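Local coordinates for protein D-threo-3-hydroxyaspartate dehydratase (Delftia, PDB 3WQC) that catalyses the pyridoxal-phosphate-dependent dehydration and deamination of D-threo-3-hydroxyaspartate to oxaloacetate and ammonia, and also acts on D-serine and other 3-hydroxyaspartate isomers, at residues 142-147 / 178-183; 264-269 / 357-362; 269-274 / 352-357; 284-289 / 332-337. All blocks are in the same frame, centred on the assembly; numbering follows the deposited sequence.

Interaction 1 (142-147 / 178-183). With PLP (pyridoxal-5'-phosphate), chain J.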
loop_
_atom_site.group_PDB
_atom_site.type_symbol
_atom_site.label_atom_id
_atom_site.label_comp_id
_atom_site.label_asym_id
_atom_site.label_seq_id
_atom_site.Cartn_x
_atom_site.Cartn_y
_atom_site.Cartn_z
ATOM N N TRP B 142 -2.116 -20.159 -22.184
ATOM C CA TRP B 142 -1.021 -19.575 -22.966
ATOM C C TRP B 142 0.260 -19.849 -22.260
ATOM O O TRP B 142 0.302 -19.993 -21.019
ATOM C CB TRP B 142 -1.185 -18.070 -23.127
ATOM C CG TRP B 142 -2.455 -17.681 -23.855
ATOM C CD1 TRP B 142 -3.545 -18.444 -24.296
ATOM C CD2 TRP B 142 -2.796 -16.296 -24.168
ATOM N NE1 TRP B 142 -4.517 -17.631 -24.835
ATOM C CE2 TRP B 142 -4.111 -16.307 -24.777
ATOM C CE3 TRP B 142 -2.150 -15.062 -23.941
ATOM C CZ2 TRP B 142 -4.762 -15.104 -25.173
ATOM C CZ3 TRP B 142 -2.793 -13.858 -24.321
ATOM C CH2 TRP B 142 -4.086 -13.894 -24.932
ATOM N N ILE B 143 1.375 -19.863 -23.010
ATOM C CA ILE B 143 2.696 -20.151 -22.395
ATOM C C ILE B 143 3.402 -18.815 -22.213
ATOM O O ILE B 143 3.560 -18.024 -23.193
ATOM C CB ILE B 143 3.531 -21.122 -23.244
ATOM C CG1 ILE B 143 2.719 -22.457 -23.412
ATOM C CG2 ILE B 143 4.919 -21.286 -22.582
ATOM C CD1 ILE B 143 3.400 -23.427 -24.403
ATOM N N GLU B 144 3.828 -18.531 -21.000
ATOM C CA GLU B 144 4.573 -17.282 -20.743
ATOM C C GLU B 144 6.054 -17.390 -21.159
ATOM O O GLU B 144 6.688 -18.418 -20.830
ATOM C CB GLU B 144 4.459 -16.890 -19.249
ATOM C CG GLU B 144 5.062 -15.475 -18.974
ATOM C CD GLU B 144 4.755 -14.906 -17.622
ATOM O OE1 GLU B 144 4.957 -13.662 -17.511
ATOM O OE2 GLU B 144 4.383 -15.679 -16.700
ATOM N N ILE B 145 6.571 -16.373 -21.861
ATOM C CA ILE B 145 7.906 -16.382 -22.439
ATOM C C ILE B 145 8.712 -15.319 -21.673
ATOM O O ILE B 145 8.241 -14.195 -21.440
ATOM C CB ILE B 145 7.837 -16.038 -23.932
ATOM C CG1 ILE B 145 6.867 -16.997 -24.659
ATOM C CG2 ILE B 145 9.272 -16.097 -24.528
ATOM C CD1 ILE B 145 7.177 -18.486 -24.493
ATOM N N ASP B 146 9.942 -15.651 -21.323
ATOM C CA ASP B 146 10.891 -14.711 -20.691
ATOM C C ASP B 146 11.734 -14.158 -21.850
ATOM O O ASP B 146 12.516 -14.901 -22.500
ATOM C CB ASP B 146 11.804 -15.478 -19.728
ATOM C CG ASP B 146 12.861 -14.603 -19.108
ATOM O OD1 ASP B 146 12.872 -13.396 -19.422
ATOM O OD2 ASP B 146 13.706 -15.137 -18.335
ATOM N N THR B 147 11.514 -12.897 -22.227
ATOM C CA THR B 147 12.241 -12.272 -23.330
ATOM C C THR B 147 13.306 -11.315 -22.830
ATOM O O THR B 147 14.162 -10.908 -23.630
ATOM C CB THR B 147 11.298 -11.521 -24.310
ATOM O OG1 THR B 147 10.502 -10.546 -23.573
ATOM C CG2 THR B 147 10.375 -12.484 -25.025
ATOM N N GLY B 178 -1.849 -19.598 -27.168
ATOM C CA GLY B 178 -0.958 -18.510 -27.516
ATOM C C GLY B 178 0.259 -18.502 -26.622
ATOM O O GLY B 178 0.450 -19.358 -25.750
ATOM N N VAL B 179 1.091 -17.455 -26.844
ATOM C CA VAL B 179 2.241 -17.143 -25.999
ATOM C C VAL B 179 2.134 -15.686 -25.587
ATOM O O VAL B 179 1.544 -14.843 -26.306
ATOM C CB VAL B 179 3.616 -17.338 -26.711
ATOM C CG1 VAL B 179 3.867 -18.848 -26.834
ATOM C CG2 VAL B 179 3.662 -16.690 -28.124
ATOM N N LEU B 180 2.712 -15.333 -24.423
ATOM C CA LEU B 180 2.721 -13.943 -24.032
ATOM C C LEU B 180 4.064 -13.637 -23.364
ATOM O O LEU B 180 4.694 -14.556 -22.770
ATOM C CB LEU B 180 1.563 -13.561 -23.060
ATOM C CG LEU B 180 1.681 -14.059 -21.606
ATOM C CD1 LEU B 180 0.705 -13.247 -20.707
ATOM C CD2 LEU B 180 1.387 -15.575 -21.440
ATOM N N THR B 181 4.449 -12.351 -23.357
ATOM C CA THR B 181 5.646 -11.949 -22.662
ATOM C C THR B 181 5.386 -10.547 -22.105
ATOM O O THR B 181 4.547 -9.804 -22.699
ATOM C CB THR B 181 6.919 -11.936 -23.581
ATOM O OG1 THR B 181 8.053 -11.780 -22.698
ATOM C CG2 THR B 181 6.872 -10.836 -24.589
ATOM N N HIS B 182 6.088 -10.191 -21.014
ATOM C CA HIS B 182 6.042 -8.847 -20.485
ATOM C C HIS B 182 7.416 -8.384 -20.276
ATOM O O HIS B 182 8.165 -8.936 -19.378
ATOM C CB HIS B 182 5.306 -8.937 -19.128
ATOM C CG HIS B 182 5.338 -7.684 -18.293
ATOM N ND1 HIS B 182 4.808 -6.434 -18.690
ATOM C CD2 HIS B 182 5.871 -7.487 -16.997
ATOM C CE1 HIS B 182 4.975 -5.554 -17.611
ATOM N NE2 HIS B 182 5.631 -6.160 -16.652
ATOM N N ALA B 183 7.862 -7.351 -21.040
ATOM C CA ALA B 183 9.273 -6.949 -20.910
ATOM C C ALA B 183 9.414 -5.903 -19.799
ATOM O O ALA B 183 9.628 -4.704 -20.064
ATOM C CB ALA B 183 9.855 -6.488 -22.244
HETATM N N1 PLP J . 1.475 -7.617 -18.724
HETATM C C2 PLP J . 1.717 -8.192 -17.528
HETATM C C2A PLP J . 1.918 -9.686 -17.417
HETATM C C3 PLP J . 1.763 -7.357 -16.352
HETATM O O3 PLP J . 1.976 -7.928 -15.176
HETATM C C4 PLP J . 1.574 -5.940 -16.522
HETATM C C4A PLP J . 1.579 -5.112 -15.361
HETATM C C5 PLP J . 1.323 -5.423 -17.828
HETATM C C6 PLP J . 1.355 -6.301 -18.920
HETATM C C5A PLP J . 1.124 -3.945 -18.058
HETATM O O4P PLP J . 2.421 -3.236 -17.793
HETATM P P PLP J . 2.348 -1.650 -17.584
HETATM O O1P PLP J . 1.516 -1.185 -18.721
HETATM O O2P PLP J . 3.772 -1.232 -17.705
HETATM O O3P PLP J . 1.689 -1.350 -16.301
HETATM O O HOH W 1 7.003 -12.437 -19.452
HETATM O O HOH W 2 10.180 -11.258 -20.171
#
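Thr181 OG1 is gripped by two groups of segment 142-147: it donates to Ile145 O at 2.7 Å and accepts from Thr147 OG1 at 2.9 Å. The donor hydroxyl stands 42° above the Ile145 carbonyl plane, and the two threonine side chains meet tip to tip. Having OG1 anti to the backbone N (chi1 -169°) carries the Thr181 hydroxyl across to Ile145 and Thr147. An alanine here would probably leave the Thr147 hydroxyl without its acceptor and Ile145 O without this side-chain donor. Earlier in the segments the strands run parallel, Leu180 N bonding to Ile143 O and Ile145 N to Leu180 O, the latter at 2.8 Å. Water 1 accepts from His182 N and lies within 2.9 Å of Ile145 O, bridging the two segments. At the Trp142 end of the contact, the CA of Gly178 sits over one face of the Trp142 indole, a CH-pi contact with the five-membered ring, while CD2 of Leu180 packs 4.0 Å from Trp142 CB. On the other face of the sheet Ile145 CG1 rests on Val179 CB, with helix 192-215 beyond. His182 lays its ring over the cofactor's pyridine, PLP C3 lying 3.8 Å above the imidazole plane, and ND1 is held by Gly226 O. These are neighbouring strands of the alanine-racemase-type TIM barrel, whose C-terminal ends carry the pyridoxal-phosphate site.

Interaction 2 (264-269 / 357-362). With MG (magnesium ion), chain K.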
loop_
_atom_site.group_PDB
_atom_site.type_symbol
_atom_site.label_atom_id
_atom_site.label_comp_id
_atom_site.label_asym_id
_atom_site.label_seq_id
_atom_site.Cartn_x
_atom_site.Cartn_y
_atom_site.Cartn_z
ATOM N N GLU B 264 2.390 16.617 -16.982
ATOM C CA GLU B 264 1.076 17.086 -17.356
ATOM C C GLU B 264 0.191 16.000 -17.939
ATOM O O GLU B 264 -1.032 16.268 -18.097
ATOM C CB GLU B 264 1.098 18.270 -18.383
ATOM C CG GLU B 264 1.977 19.451 -18.093
ATOM C CD GLU B 264 3.357 19.276 -18.737
ATOM O OE1 GLU B 264 3.574 19.807 -19.872
ATOM O OE2 GLU B 264 4.212 18.590 -18.103
ATOM N N ASP B 265 0.749 14.793 -18.256
ATOM C CA ASP B 265 -0.127 13.681 -18.690
ATOM C C ASP B 265 -0.594 12.819 -17.521
ATOM O O ASP B 265 -1.458 11.936 -17.778
ATOM C CB ASP B 265 0.614 12.762 -19.721
ATOM C CG ASP B 265 1.184 13.568 -20.886
ATOM O OD1 ASP B 265 0.523 14.560 -21.295
ATOM O OD2 ASP B 265 2.312 13.318 -21.379
ATOM N N VAL B 266 -0.142 13.076 -16.288
ATOM C CA VAL B 266 -0.447 12.192 -15.161
ATOM C C VAL B 266 -1.860 12.528 -14.702
ATOM O O VAL B 266 -2.139 13.687 -14.308
ATOM C CB VAL B 266 0.603 12.366 -14.047
ATOM C CG1 VAL B 266 0.271 11.526 -12.802
ATOM C CG2 VAL B 266 2.001 11.971 -14.525
ATOM N N ALA B 267 -2.762 11.551 -14.841
ATOM C CA ALA B 267 -4.194 11.742 -14.594
ATOM C C ALA B 267 -4.574 11.487 -13.140
ATOM O O ALA B 267 -5.677 11.787 -12.759
ATOM C CB ALA B 267 -5.017 10.924 -15.618
ATOM N N LEU B 268 -3.724 10.832 -12.365
ATOM C CA LEU B 268 -4.088 10.460 -10.978
ATOM C C LEU B 268 -3.250 11.363 -10.045
ATOM O O LEU B 268 -2.010 11.519 -10.222
ATOM C CB LEU B 268 -3.663 9.000 -10.718
ATOM C CG LEU B 268 -3.905 8.484 -9.296
ATOM C CD1 LEU B 268 -5.405 8.557 -8.923
ATOM C CD2 LEU B 268 -3.296 7.067 -9.156
ATOM N N SER B 269 -3.923 11.992 -9.077
ATOM C CA SER B 269 -3.208 12.750 -8.085
ATOM C C SER B 269 -3.904 12.492 -6.734
ATOM O O SER B 269 -5.091 12.068 -6.715
ATOM C CB SER B 269 -3.180 14.304 -8.376
ATOM O OG SER B 269 -4.506 14.819 -8.402
ATOM N N ILE B 357 -1.007 15.702 -5.092
ATOM C CA ILE B 357 0.339 15.111 -5.149
ATOM C C ILE B 357 0.390 14.077 -6.265
ATOM O O ILE B 357 -0.484 13.170 -6.337
ATOM C CB ILE B 357 0.717 14.402 -3.821
ATOM C CG1 ILE B 357 0.367 15.232 -2.528
ATOM C CG2 ILE B 357 2.108 13.822 -3.849
ATOM C CD1 ILE B 357 1.135 16.547 -2.526
ATOM N N LEU B 358 1.312 14.243 -7.217
ATOM C CA LEU B 358 1.434 13.219 -8.262
ATOM C C LEU B 358 2.229 12.040 -7.703
ATOM O O LEU B 358 3.279 12.232 -7.081
ATOM C CB LEU B 358 2.201 13.759 -9.523
ATOM C CG LEU B 358 1.552 15.014 -10.176
ATOM C CD1 LEU B 358 2.469 15.472 -11.349
ATOM C CD2 LEU B 358 0.118 14.674 -10.576
ATOM N N PRO B 359 1.778 10.803 -8.014
ATOM C CA PRO B 359 2.380 9.625 -7.407
ATOM C C PRO B 359 3.646 9.124 -8.137
ATOM O O PRO B 359 3.767 9.320 -9.382
ATOM C CB PRO B 359 1.295 8.558 -7.617
ATOM C CG PRO B 359 0.604 8.987 -8.894
ATOM C CD PRO B 359 0.576 10.515 -8.808
ATOM N N ASN B 360 4.527 8.424 -7.410
ATOM C CA ASN B 360 5.601 7.663 -8.061
ATOM C C ASN B 360 4.977 6.582 -8.985
ATOM O O ASN B 360 5.430 6.509 -10.160
ATOM C CB ASN B 360 6.464 6.891 -7.042
ATOM C CG ASN B 360 7.472 7.820 -6.310
ATOM O OD1 ASN B 360 8.679 7.659 -6.529
ATOM N ND2 ASN B 360 7.041 8.786 -5.498
ATOM N N HIS B 361 4.005 5.799 -8.518
ATOM C CA HIS B 361 3.594 4.615 -9.193
ATOM C C HIS B 361 2.109 4.542 -9.102
ATOM O O HIS B 361 1.539 4.338 -7.993
ATOM C CB HIS B 361 4.267 3.412 -8.523
ATOM C CG HIS B 361 3.999 2.106 -9.180
ATOM N ND1 HIS B 361 4.525 0.930 -8.661
ATOM C CD2 HIS B 361 3.357 1.788 -10.349
ATOM C CE1 HIS B 361 4.194 -0.139 -9.475
ATOM N NE2 HIS B 361 3.486 0.360 -10.530
ATOM N N ALA B 362 1.398 4.792 -10.216
ATOM C CA ALA B 362 -0.087 4.895 -10.144
ATOM C C ALA B 362 -0.718 3.601 -9.607
ATOM O O ALA B 362 -1.658 3.655 -8.788
ATOM C CB ALA B 362 -0.687 5.235 -11.530
HETATM MG MG MG K . 2.744 -0.740 -12.219
HETATM O O HOH W 3 2.391 -1.918 -13.928
HETATM O O HOH W 4 4.812 -1.544 -12.363
HETATM O O HOH W 5 2.485 -2.461 -11.017
HETATM O O HOH W 6 3.410 0.714 -13.507
#
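Ser269 lies opposite Leu358, their CA atoms 4.7 Å apart, where two strand ends part company; the backbones meet here through a CA-H...O contact from Ser269 CA to Ile357 O rather than an N-H bond. Leu268 O then faces the ring of Pro359, CD of the proline standing 3.1 Å from that oxygen. A proline has no N-H to offer, and Leu268 O is buried with no hydrogen-bond partner in the model. Around it the packing is aliphatic. The CD2 branch of Leu358 comes within 3.9 Å of Val266 CG1, the two side chains crossing obliquely, and also lies against Ser269 CB. Val266 has CG1 anti to the backbone N (chi1 176°), which carries that methyl to both Leu358 and Pro359 CD, 4.1 Å away. On the other flank, Leu268 CD2 reaches Ala362 CB at 4.0 Å. His361, the N-cap residue of the helix that follows, leaves this packing and binds the magnesium ion through NE2 at 2.1 Å, with four waters as further ligands; Cys363 also belongs to the site. Its ND1 is held by Asp296, a second-shell carboxylate that helps hold the ring's rotation, and Trp290 of the second subunit meets the imidazole. Strand 22-26 touches Leu268 and Ser269, strand 310-312 Ile357 and Leu358, and helix 27-44 Ala267. The contact thus lies where strand 268-278 begins and strand 354-358 ends, just before helix 362-366.

Interaction 3 (269-274 / 352-357)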
loop_
_atom_site.group_PDB
_atom_site.type_symbol
_atom_site.label_atom_id
_atom_site.label_comp_id
_atom_site.label_asym_id
_atom_site.label_seq_id
_atom_site.Cartn_x
_atom_site.Cartn_y
_atom_site.Cartn_z
ATOM N N SER B 269 -3.923 11.992 -9.077
ATOM C CA SER B 269 -3.208 12.750 -8.085
ATOM C C SER B 269 -3.904 12.492 -6.734
ATOM O O SER B 269 -5.091 12.068 -6.715
ATOM C CB SER B 269 -3.180 14.304 -8.376
ATOM O OG SER B 269 -4.506 14.819 -8.402
ATOM N N VAL B 270 -3.204 12.767 -5.643
ATOM C CA VAL B 270 -3.810 12.555 -4.308
ATOM C C VAL B 270 -4.056 13.974 -3.762
ATOM O O VAL B 270 -3.110 14.754 -3.536
ATOM C CB VAL B 270 -2.904 11.762 -3.379
ATOM C CG1 VAL B 270 -3.426 11.743 -1.948
ATOM C CG2 VAL B 270 -2.732 10.333 -3.952
ATOM N N LEU B 271 -5.291 14.251 -3.461
ATOM C CA LEU B 271 -5.721 15.524 -2.838
ATOM C C LEU B 271 -5.344 15.461 -1.365
ATOM O O LEU B 271 -5.645 14.471 -0.723
ATOM C CB LEU B 271 -7.252 15.606 -2.997
ATOM C CG LEU B 271 -7.898 16.970 -2.562
ATOM C CD1 LEU B 271 -7.464 18.102 -3.508
ATOM C CD2 LEU B 271 -9.417 16.760 -2.547
ATOM N N ALA B 272 -4.668 16.514 -0.826
ATOM C CA ALA B 272 -4.164 16.491 0.524
ATOM C C ALA B 272 -4.413 17.840 1.133
ATOM O O ALA B 272 -4.470 18.821 0.394
ATOM C CB ALA B 272 -2.643 16.182 0.525
ATOM N N THR B 273 -4.487 17.892 2.437
ATOM C CA THR B 273 -4.576 19.158 3.166
ATOM C C THR B 273 -3.332 19.420 3.984
ATOM O O THR B 273 -2.789 18.471 4.648
ATOM C CB THR B 273 -5.801 19.093 4.162
ATOM O OG1 THR B 273 -6.994 18.949 3.391
ATOM C CG2 THR B 273 -5.975 20.380 4.959
ATOM N N VAL B 274 -2.908 20.725 4.071
ATOM C CA VAL B 274 -1.840 21.067 4.969
ATOM C C VAL B 274 -2.383 21.120 6.432
ATOM O O VAL B 274 -3.391 21.822 6.705
ATOM C CB VAL B 274 -1.301 22.469 4.589
ATOM C CG1 VAL B 274 -0.249 22.878 5.653
ATOM C CG2 VAL B 274 -0.593 22.384 3.220
ATOM N N GLY B 352 -4.616 24.310 6.269
ATOM C CA GLY B 352 -5.866 24.116 5.544
ATOM C C GLY B 352 -5.810 24.239 4.038
ATOM O O GLY B 352 -6.766 23.852 3.396
ATOM N N THR B 353 -4.651 24.644 3.472
ATOM C CA THR B 353 -4.416 24.654 1.985
ATOM C C THR B 353 -4.564 23.243 1.431
ATOM O O THR B 353 -4.059 22.276 2.065
ATOM C CB THR B 353 -2.975 25.120 1.654
ATOM O OG1 THR B 353 -2.788 26.400 2.183
ATOM C CG2 THR B 353 -2.674 25.155 0.126
ATOM N N ARG B 354 -5.296 23.152 0.339
ATOM C CA ARG B 354 -5.411 21.856 -0.393
ATOM C C ARG B 354 -4.420 21.816 -1.531
ATOM O O ARG B 354 -4.268 22.814 -2.313
ATOM C CB ARG B 354 -6.811 21.678 -0.950
ATOM C CG ARG B 354 -7.775 21.430 0.163
ATOM C CD ARG B 354 -9.173 21.240 -0.291
ATOM N NE ARG B 354 -9.814 20.806 0.964
ATOM C CZ ARG B 354 -10.659 19.794 1.108
ATOM N NH1 ARG B 354 -11.149 19.194 0.051
ATOM N NH2 ARG B 354 -11.071 19.475 2.337
ATOM N N LEU B 355 -3.761 20.672 -1.685
ATOM C CA LEU B 355 -2.703 20.467 -2.712
ATOM C C LEU B 355 -3.029 19.145 -3.408
ATOM O O LEU B 355 -3.871 18.381 -2.938
ATOM C CB LEU B 355 -1.360 20.309 -2.029
ATOM C CG LEU B 355 -0.855 21.514 -1.292
ATOM C CD1 LEU B 355 0.371 21.155 -0.488
ATOM C CD2 LEU B 355 -0.625 22.685 -2.274
ATOM N N ARG B 356 -2.395 18.859 -4.532
ATOM C CA ARG B 356 -2.570 17.564 -5.190
ATOM C C ARG B 356 -1.163 16.973 -5.364
ATOM O O ARG B 356 -0.259 17.658 -5.799
ATOM C CB ARG B 356 -3.317 17.758 -6.541
ATOM C CG ARG B 356 -4.786 18.053 -6.217
ATOM C CD ARG B 356 -5.502 18.618 -7.422
ATOM N NE ARG B 356 -5.730 17.651 -8.500
ATOM C CZ ARG B 356 -6.385 17.981 -9.619
ATOM N NH1 ARG B 356 -6.564 17.046 -10.554
ATOM N NH2 ARG B 356 -6.813 19.248 -9.830
ATOM N N ILE B 357 -1.007 15.702 -5.092
ATOM C CA ILE B 357 0.339 15.111 -5.149
ATOM C C ILE B 357 0.390 14.077 -6.265
ATOM O O ILE B 357 -0.484 13.170 -6.337
ATOM C CB ILE B 357 0.717 14.402 -3.821
ATOM C CG1 ILE B 357 0.367 15.232 -2.528
ATOM C CG2 ILE B 357 2.108 13.822 -3.849
ATOM C CD1 ILE B 357 1.135 16.547 -2.526
HETATM O O HOH W 7 -5.761 14.226 -10.720
#
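Arg356 NE donates to Ser269 OG at 3.1 Å, an almost straight bond (172° at the hydrogen) that enters the edge of the guanidinium within its plane. Water 7 closes the group into a ring, accepting from Arg356 NH1 and lying 2.7 Å from Ser269 OG. The bend at chi3 (71°) turns the arginine's end back toward the serine, while NH2 is taken by Leu314 O. A leucine in place of Arg356 would probably leave Ser269 OG without its charged donor, Leu314 O without this bond and water 7 without its arginine donor. Along the backbone, Val270 pairs with Ile357 and Ala272 with Leu355 as antiparallel hydrogen-bonded pairs, two N-H...O bonds in each. Beyond them Val274 N bonds to Thr353 O and Gly352 N to Val274 O, both at 2.8 Å, carrying the bonding into the loop before strand 354-358. This is an antiparallel strand pair within the mixed sheet of the C-terminal, serine-dehydratase-like domain. On the face of Leu271 and Arg356, Leu271 CD1 touches Arg356 CG at 3.8 Å. The extended Arg354 passes near Leu271 CD2 through NH1, which is bonded to Leu15 O and Leu18 O. On the reverse face Ala272 CB nears Ile357 CG1, and Val274 CG2 meets Leu355 CD1 at 4.0 Å. At the Gly352 end, Thr273 CG2 lies 3.8 Å from Gly352 CA, and His100 of the second subunit packs on Thr273 and Arg354.

Interaction 4 (284-289 / 332-337)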
loop_
_atom_site.group_PDB
_atom_site.type_symbol
_atom_site.label_atom_id
_atom_site.label_comp_id
_atom_site.label_asym_id
_atom_site.label_seq_id
_atom_site.Cartn_x
_atom_site.Cartn_y
_atom_site.Cartn_z
ATOM N N ALA B 284 6.196 21.791 5.432
ATOM C CA ALA B 284 4.733 21.778 5.651
ATOM C C ALA B 284 4.362 20.306 5.872
ATOM O O ALA B 284 4.916 19.430 5.231
ATOM C CB ALA B 284 3.971 22.355 4.422
ATOM N N ILE B 285 3.451 20.027 6.800
ATOM C CA ILE B 285 3.027 18.663 7.051
ATOM C C ILE B 285 1.639 18.519 6.411
ATOM O O ILE B 285 0.720 19.367 6.644
ATOM C CB ILE B 285 2.962 18.381 8.590
ATOM C CG1 ILE B 285 4.270 18.737 9.386
ATOM C CG2 ILE B 285 2.469 16.952 8.811
ATOM C CD1 ILE B 285 5.446 18.281 8.775
ATOM N N VAL B 286 1.428 17.428 5.612
ATOM C CA VAL B 286 0.135 17.223 4.970
ATOM C C VAL B 286 -0.436 15.905 5.458
ATOM O O VAL B 286 0.280 15.083 6.084
ATOM C CB VAL B 286 0.269 17.212 3.435
ATOM C CG1 VAL B 286 0.694 18.616 2.937
ATOM C CG2 VAL B 286 1.211 16.089 2.922
ATOM N N ASP B 287 -1.749 15.726 5.252
ATOM C CA ASP B 287 -2.449 14.489 5.648
ATOM C C ASP B 287 -2.410 13.367 4.634
ATOM O O ASP B 287 -3.114 12.369 4.807
ATOM C CB ASP B 287 -3.891 14.807 6.113
ATOM C CG ASP B 287 -4.759 15.310 4.988
ATOM O OD1 ASP B 287 -4.316 15.442 3.804
ATOM O OD2 ASP B 287 -5.955 15.585 5.264
ATOM N N ALA B 288 -1.513 13.466 3.662
ATOM C CA ALA B 288 -1.209 12.344 2.730
ATOM C C ALA B 288 0.162 11.756 3.163
ATOM O O ALA B 288 1.231 12.334 2.757
ATOM C CB ALA B 288 -1.188 12.801 1.254
ATOM N N GLY B 289 0.196 10.684 3.980
ATOM C CA GLY B 289 1.419 9.987 4.237
ATOM C C GLY B 289 1.564 8.792 3.295
ATOM O O GLY B 289 0.937 8.784 2.232
ATOM N N GLY B 332 2.533 13.368 5.689
ATOM C CA GLY B 332 3.558 13.579 4.660
ATOM C C GLY B 332 4.342 14.858 4.995
ATOM O O GLY B 332 3.760 15.838 5.500
ATOM N N ILE B 333 5.651 14.870 4.693
ATOM C CA ILE B 333 6.538 16.014 4.965
ATOM C C ILE B 333 6.744 16.664 3.595
ATOM O O ILE B 333 7.360 16.039 2.721
ATOM C CB ILE B 333 7.875 15.607 5.622
ATOM C CG1 ILE B 333 7.771 14.827 6.967
ATOM C CG2 ILE B 333 8.729 16.893 5.769
ATOM C CD1 ILE B 333 6.838 15.416 7.873
ATOM N N LEU B 334 6.212 17.843 3.362
ATOM C CA LEU B 334 6.349 18.621 2.162
ATOM C C LEU B 334 7.529 19.631 2.353
ATOM O O LEU B 334 7.620 20.340 3.362
ATOM C CB LEU B 334 5.050 19.352 1.867
ATOM C CG LEU B 334 4.969 20.205 0.601
ATOM C CD1 LEU B 334 3.501 20.474 0.205
ATOM C CD2 LEU B 334 5.791 21.521 0.667
ATOM N N ALA B 335 8.531 19.568 1.477
ATOM C CA ALA B 335 9.731 20.418 1.668
ATOM C C ALA B 335 10.422 20.581 0.299
ATOM O O ALA B 335 9.903 20.074 -0.722
ATOM C CB ALA B 335 10.711 19.869 2.723
ATOM N N ARG B 336 11.458 21.428 0.197
ATOM C CA ARG B 336 12.124 21.595 -1.103
ATOM C C ARG B 336 12.893 20.322 -1.477
ATOM O O ARG B 336 13.644 19.765 -0.633
ATOM C CB ARG B 336 13.108 22.780 -1.039
ATOM C CG ARG B 336 12.423 24.099 -0.863
ATOM C CD ARG B 336 13.477 25.201 -0.882
ATOM N NE ARG B 336 14.026 25.292 -2.243
ATOM C CZ ARG B 336 13.395 25.939 -3.223
ATOM N NH1 ARG B 336 13.908 25.953 -4.439
ATOM N NH2 ARG B 336 12.208 26.532 -3.023
ATOM N N ALA B 337 12.738 19.878 -2.730
ATOM C CA ALA B 337 13.553 18.737 -3.270
ATOM C C ALA B 337 15.043 19.010 -3.124
ATOM O O ALA B 337 15.822 18.099 -2.851
ATOM C CB ALA B 337 13.211 18.478 -4.734
#
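Ile285 and Ile333 adopt nearly the same torsions, each with CG1 anti to the carbonyl carbon (chi1 -52° and -57°) and a like bend at chi2, which lays the two side chains side by side, pointing the same way. Their CD1 methyls end up 3.3 Å apart, tighter than normal van der Waals contact. The isoleucines form a non-hydrogen-bonded pair; the pairs flanking it carry the bonds. Ala284 and Leu334 exchange two, Leu334 N to Ala284 O being the shorter at 2.8 Å, and Val286 and Gly332 exchange two more. On the face away from the isoleucines, Ala284 CB packs 4.1 Å from Leu334 CB, and Val286 CG1 approaches Leu334 CD1. Gly332 is hemmed in on that same face: a side chain there would run into Ala288 O and Val286 CG2. Its CA instead makes a CA-H...O contact with Ala288 O at 3.3 Å, where the chain turns toward helix 290-293. Strand 322-327 supplies Leu324 against Val286 and Leu334, while Ser152 of the second subunit packs on Ile285. The two segments are antiparallel neighbours in the mixed beta sheet of the serine-dehydratase-like domain, with strand 268-278 on the other edge of 283-286.

Interaction 1 comes first along the chain and lies in the parallel barrel of the alanine-racemase-type domain; the other three belong to the mixed sheet of the C-terminal domain, on the other side of the chain's centre. The centre of interaction 1 is about 29 Å from that of interaction 2 and about 41 Å from those of interactions 3 and 4. Interactions 2 and 3 share Ser269 and Ile357 as successive parts of strands 268-278 and 354-358. Interaction 4, from the chain between those strands, touches interaction 3 through Asp287 OD1 and Thr273 N, 2.8 Å apart. The sheet thus joins distant sequence, and its strand 354-358 leads to the metal-binding histidine.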